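Long-range contact in heme-binding protein A / AI-2 binding protein A (PDB 6OFQ), which binds short peptides such as STSA in the periplasm and probably delivers them to its associated ABC transporter: residues A130-K142 and A192-A205. Numbering follows the deposited sequence. Where two conformers were deposited one is given.
Sequences AKRYYSPGAKSYK and ADYLEQNNKKDELA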
loop_
_atom_site.group_PDB
_atom_site.type_symbol
_atom_site.label_atom_id
_atom_site.label_comp_id
_atom_site.label_asym_id
_atom_site.label_seq_id
_atom_site.Cartn_x
_atom_site.Cartn_y
_atom_site.Cartn_z
ATOM N N ALA A 130 5.843 19.680 16.784
ATOM C CA ALA A 130 5.233 20.006 18.068
ATOM C C ALA A 130 3.824 19.521 18.316
ATOM O O ALA A 130 3.349 19.449 19.463
ATOM C CB ALA A 130 5.283 21.512 18.313
ATOM N N LYS A 131 3.161 19.119 17.226
ATOM C CA LYS A 131 1.802 18.644 17.260
ATOM C C LYS A 131 1.746 17.142 16.952
ATOM O O LYS A 131 0.654 16.622 16.786
ATOM C CB LYS A 131 0.970 19.427 16.225
ATOM C CG LYS A 131 0.750 20.890 16.636
ATOM C CD LYS A 131 -0.079 21.596 15.586
ATOM C CE LYS A 131 -0.608 22.927 16.136
ATOM N NZ LYS A 131 -1.263 23.766 15.081
ATOM N N ARG A 132 2.875 16.452 17.041
ATOM C CA ARG A 132 2.917 15.018 16.750
ATOM C C ARG A 132 1.895 14.173 17.499
ATOM O O ARG A 132 1.555 13.053 17.033
ATOM C CB ARG A 132 4.341 14.505 17.014
ATOM C CG ARG A 132 4.491 13.059 17.430
ATOM C CD ARG A 132 5.892 12.893 18.000
ATOM N NE ARG A 132 5.982 11.505 18.375
ATOM C CZ ARG A 132 6.360 10.514 17.585
ATOM N NH1 ARG A 132 6.728 10.759 16.337
ATOM N NH2 ARG A 132 6.381 9.273 18.037
ATOM N N TYR A 133 1.510 14.630 18.696
ATOM C CA TYR A 133 0.506 14.017 19.570
ATOM C C TYR A 133 1.095 12.872 20.380
ATOM O O TYR A 133 1.145 12.934 21.630
ATOM C CB TYR A 133 -0.766 13.610 18.814
ATOM C CG TYR A 133 -1.833 13.026 19.704
ATOM C CD1 TYR A 133 -2.682 13.880 20.410
ATOM C CD2 TYR A 133 -1.981 11.639 19.807
ATOM C CE1 TYR A 133 -3.690 13.336 21.219
ATOM C CE2 TYR A 133 -2.970 11.087 20.633
ATOM C CZ TYR A 133 -3.783 11.961 21.354
ATOM O OH TYR A 133 -4.838 11.450 22.084
ATOM N N TYR A 134 1.520 11.815 19.696
ATOM C CA TYR A 134 2.129 10.655 20.325
ATOM C C TYR A 134 3.437 11.063 20.989
ATOM O O TYR A 134 4.118 11.972 20.587
ATOM C CB TYR A 134 2.381 9.550 19.329
ATOM C CG TYR A 134 1.096 9.070 18.697
ATOM C CD1 TYR A 134 0.201 8.309 19.406
ATOM C CD2 TYR A 134 0.857 9.247 17.349
ATOM C CE1 TYR A 134 -0.978 7.817 18.871
ATOM C CE2 TYR A 134 -0.349 8.814 16.803
ATOM C CZ TYR A 134 -1.209 8.025 17.523
ATOM O OH TYR A 134 -2.368 7.557 16.991
ATOM N N SER A 135 3.724 10.353 22.073
ATOM C CA SER A 135 5.003 10.525 22.742
ATOM C C SER A 135 6.158 10.234 21.831
ATOM O O SER A 135 6.028 9.434 20.890
ATOM C CB SER A 135 5.146 9.534 23.904
ATOM O OG SER A 135 4.232 10.040 24.850
ATOM N N PRO A 136 7.293 10.863 22.132
ATOM C CA PRO A 136 8.478 10.371 21.440
ATOM C C PRO A 136 8.601 8.839 21.571
ATOM O O PRO A 136 8.249 8.189 22.565
ATOM C CB PRO A 136 9.618 11.198 22.065
ATOM C CG PRO A 136 8.941 12.371 22.715
ATOM C CD PRO A 136 7.603 11.864 23.175
ATOM N N GLY A 137 8.950 8.208 20.459
ATOM C CA GLY A 137 9.074 6.765 20.447
ATOM C C GLY A 137 9.138 6.286 19.018
ATOM O O GLY A 137 9.388 7.076 18.115
ATOM N N ALA A 138 8.940 4.985 18.812
ATOM C CA ALA A 138 9.084 4.384 17.486
ATOM C C ALA A 138 7.985 4.863 16.539
ATOM O O ALA A 138 8.273 4.785 15.336
ATOM C CB ALA A 138 9.093 2.860 17.521
ATOM N N LYS A 139 6.867 5.435 17.012
ATOM C CA LYS A 139 5.819 5.855 16.032
ATOM C C LYS A 139 6.336 6.947 15.097
ATOM O O LYS A 139 7.023 7.905 15.504
ATOM C CB LYS A 139 4.520 6.329 16.679
ATOM C CG LYS A 139 3.771 5.277 17.484
ATOM C CD LYS A 139 2.606 5.833 18.261
ATOM C CE LYS A 139 1.538 4.838 18.660
ATOM N NZ LYS A 139 2.150 3.913 19.640
ATOM N N SER A 140 5.998 6.757 13.829
ATOM C CA SER A 140 6.469 7.641 12.797
ATOM C C SER A 140 5.377 7.809 11.737
ATOM O O SER A 140 4.689 6.846 11.365
ATOM C CB SER A 140 7.676 7.058 12.102
ATOM O OG SER A 140 8.098 7.937 11.076
ATOM N N TYR A 141 5.265 9.030 11.197
ATOM C CA TYR A 141 4.351 9.328 10.087
ATOM C C TYR A 141 5.065 9.065 8.792
ATOM O O TYR A 141 5.516 9.971 8.104
ATOM C CB TYR A 141 3.858 10.786 10.224
ATOM C CG TYR A 141 2.999 11.021 11.478
ATOM C CD1 TYR A 141 1.776 10.389 11.654
ATOM C CD2 TYR A 141 3.394 11.950 12.467
ATOM C CE1 TYR A 141 0.994 10.555 12.791
ATOM C CE2 TYR A 141 2.551 12.217 13.548
ATOM C CZ TYR A 141 1.386 11.516 13.719
ATOM O OH TYR A 141 0.622 11.726 14.849
ATOM N N LYS A 142 5.124 7.774 8.463
ATOM C CA LYS A 142 5.988 7.294 7.410
ATOM C C LYS A 142 5.680 7.763 6.014
ATOM O O LYS A 142 6.583 8.222 5.289
ATOM C CB LYS A 142 6.103 5.736 7.401
ATOM C CG LYS A 142 6.752 5.137 8.658
ATOM C CD LYS A 142 6.528 3.616 8.735
ATOM C CE LYS A 142 6.643 2.900 10.074
ATOM N NZ LYS A 142 6.630 1.420 9.879
ATOM N N ALA A 192 -9.093 12.546 20.388
ATOM C CA ALA A 192 -7.695 12.747 20.717
ATOM C C ALA A 192 -7.503 13.611 21.986
ATOM O O ALA A 192 -6.660 13.233 22.784
ATOM C CB ALA A 192 -6.990 13.438 19.530
ATOM N N ASP A 193 -8.301 14.672 22.092
ATOM C CA ASP A 193 -8.176 15.541 23.276
ATOM C C ASP A 193 -8.594 14.747 24.530
ATOM O O ASP A 193 -7.920 14.851 25.567
ATOM C CB ASP A 193 -9.055 16.767 23.124
ATOM C CG ASP A 193 -8.522 17.787 22.154
ATOM O OD1 ASP A 193 -7.302 17.701 21.854
ATOM O OD2 ASP A 193 -9.405 18.620 21.885
ATOM N N TYR A 194 -9.688 13.997 24.415
ATOM C CA TYR A 194 -10.197 13.126 25.525
ATOM C C TYR A 194 -9.136 12.174 25.988
ATOM O O TYR A 194 -8.832 11.989 27.164
ATOM C CB TYR A 194 -11.450 12.409 25.150
ATOM C CG TYR A 194 -11.823 11.179 25.929
ATOM C CD1 TYR A 194 -12.728 11.278 26.992
ATOM C CD2 TYR A 194 -11.491 9.926 25.442
ATOM C CE1 TYR A 194 -13.093 10.153 27.715
ATOM C CE2 TYR A 194 -11.877 8.794 26.144
ATOM C CZ TYR A 194 -12.660 8.909 27.280
ATOM O OH TYR A 194 -13.014 7.767 27.983
ATOM N N LEU A 195 -8.485 11.450 25.076
ATOM C CA LEU A 195 -7.363 10.537 25.417
ATOM C C LEU A 195 -6.137 11.210 26.024
ATOM O O LEU A 195 -5.468 10.721 26.921
ATOM C CB LEU A 195 -6.882 9.694 24.203
ATOM C CG LEU A 195 -7.907 8.786 23.571
ATOM C CD1 LEU A 195 -7.281 8.161 22.322
ATOM C CD2 LEU A 195 -8.331 7.701 24.523
ATOM N N GLU A 196 -5.864 12.397 25.526
ATOM C CA GLU A 196 -4.797 13.199 26.092
ATOM C C GLU A 196 -5.118 13.521 27.555
ATOM O O GLU A 196 -4.209 13.285 28.347
ATOM C CB GLU A 196 -4.534 14.473 25.302
ATOM C CG GLU A 196 -3.286 15.211 25.797
ATOM C CD GLU A 196 -2.852 16.247 24.778
ATOM O OE1 GLU A 196 -3.734 16.872 24.159
ATOM O OE2 GLU A 196 -1.629 16.337 24.528
ATOM N N GLN A 197 -6.343 13.973 27.851
ATOM C CA GLN A 197 -6.743 14.380 29.228
ATOM C C GLN A 197 -6.579 13.150 30.140
ATOM O O GLN A 197 -6.027 13.204 31.256
ATOM C CB GLN A 197 -8.153 14.987 29.255
ATOM C CG GLN A 197 -8.493 16.119 28.279
ATOM C CD GLN A 197 -7.561 17.316 28.377
ATOM O OE1 GLN A 197 -6.744 17.618 27.506
ATOM N NE2 GLN A 197 -7.744 18.063 29.438
ATOM N N ASN A 198 -6.994 11.992 29.648
ATOM C CA ASN A 198 -6.818 10.743 30.392
ATOM C C ASN A 198 -5.528 9.998 30.355
ATOM O O ASN A 198 -5.394 8.914 30.970
ATOM C CB ASN A 198 -7.925 9.817 29.977
ATOM C CG ASN A 198 -9.185 10.312 30.577
ATOM O OD1 ASN A 198 -9.401 10.093 31.768
ATOM N ND2 ASN A 198 -9.823 11.226 29.897
ATOM N N ASN A 199 -4.501 10.601 29.778
ATOM C CA ASN A 199 -3.238 9.908 29.673
ATOM C C ASN A 199 -3.338 8.564 28.951
ATOM O O ASN A 199 -2.717 7.580 29.313
ATOM C CB ASN A 199 -2.671 9.686 31.081
ATOM C CG ASN A 199 -1.178 9.926 31.142
ATOM O OD1 ASN A 199 -0.398 8.989 31.315
ATOM N ND2 ASN A 199 -0.775 11.192 30.999
ATOM N N LYS A 200 -4.045 8.553 27.830
ATOM C CA LYS A 200 -4.242 7.329 27.058
ATOM C C LYS A 200 -3.993 7.600 25.552
ATOM O O LYS A 200 -4.628 6.947 24.705
ATOM C CB LYS A 200 -5.649 6.761 27.266
ATOM C CG LYS A 200 -5.928 6.181 28.661
ATOM C CD LYS A 200 -5.115 4.910 28.809
ATOM C CE LYS A 200 -5.267 4.213 30.145
ATOM N NZ LYS A 200 -4.571 2.895 30.058
ATOM N N LYS A 201 -2.993 8.432 25.249
ATOM C CA LYS A 201 -2.827 8.882 23.850
ATOM C C LYS A 201 -2.498 7.696 22.939
ATOM O O LYS A 201 -2.912 7.705 21.782
ATOM C CB LYS A 201 -1.703 9.877 23.682
ATOM C CG LYS A 201 -2.007 11.213 24.336
ATOM C CD LYS A 201 -1.039 12.354 24.061
ATOM C CE LYS A 201 0.329 11.922 24.523
ATOM N NZ LYS A 201 1.420 12.929 24.338
ATOM N N ASP A 202 -1.769 6.689 23.382
ATOM C CA ASP A 202 -1.531 5.559 22.504
ATOM C C ASP A 202 -2.780 4.829 22.063
ATOM O O ASP A 202 -2.751 4.093 21.052
ATOM C CB ASP A 202 -0.542 4.593 23.142
ATOM C CG ASP A 202 0.875 5.135 23.147
ATOM O OD1 ASP A 202 1.291 5.895 22.242
ATOM O OD2 ASP A 202 1.632 4.685 24.048
ATOM N N GLU A 203 -3.878 4.992 22.775
ATOM C CA GLU A 203 -5.100 4.355 22.395
ATOM C C GLU A 203 -5.722 4.908 21.094
ATOM O O GLU A 203 -6.605 4.293 20.483
ATOM C CB GLU A 203 -6.163 4.370 23.484
ATOM C CG GLU A 203 -5.810 3.437 24.647
ATOM C CD GLU A 203 -6.963 3.211 25.610
ATOM O OE1 GLU A 203 -6.609 2.574 26.624
ATOM O OE2 GLU A 203 -8.120 3.669 25.455
ATOM N N LEU A 204 -5.245 6.080 20.659
ATOM C CA LEU A 204 -5.720 6.644 19.375
ATOM C C LEU A 204 -5.407 5.669 18.238
ATOM O O LEU A 204 -6.154 5.659 17.246
ATOM C CB LEU A 204 -5.051 7.995 19.125
ATOM C CG LEU A 204 -5.622 8.847 17.945
ATOM C CD1 LEU A 204 -7.081 9.199 18.194
ATOM C CD2 LEU A 204 -4.701 10.055 17.746
ATOM N N ALA A 205 -4.338 4.917 18.429
ATOM C CA ALA A 205 -3.899 3.938 17.397
ATOM C C ALA A 205 -4.284 2.507 17.722
ATOM O O ALA A 205 -3.880 1.573 16.997
ATOM C CB ALA A 205 -2.416 4.007 17.272
HETATM O O HOH W 1 1.646 8.596 23.079
HETATM O O HOH W 2 3.586 12.418 25.897
HETATM O O HOH W 3 -0.520 2.650 20.234
#
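Two hydrogen bonds tie Tyr133 to the segment 192-205. Its OH donates to Ala192 O (2.6 Å) in the carbonyl plane, on a lone pair; the same oxygen also accepts the helical bond from Glu196 N, and the long, rigid tyrosine carries its hydroxyl across to this second donor position. Lys201 NZ donates to Tyr133 O (2.7 Å), almost in line with the C=O bond (175°).

The flanks of the ring make apolar contacts. With CG anti to the backbone N (chi1 -178°), the Tyr133 ring extends between Ala192 CB, 3.7 Å from CE1, and Leu204 CD2, 3.5 Å from CE2. Lys201 lays CD over one ring face, a CH-pi contact, and the bend at chi3 (-59°) helps bring its ammonium back to the carbonyl.

In this type II periplasmic binding protein, the contact joins the loop between helices 116-127 and 142-147 to the end of helix 189-197, closed by a Schellman motif with Asn199 at C-prime, and the 3-10 turn 201-204. Tyr134 sets its OH against Leu204 CB and Ala205 CB; a hydrogen bond to Asp45 OD2 lets it bury this polar end.

Among the charged groups, Lys139 NZ forms a salt bridge with Asp202 OD1 (3.4 Å) whose hydrogen bond is weak; one water bridges Ser135 N to that oxygen, another links Lys139 NZ to Asp202 O.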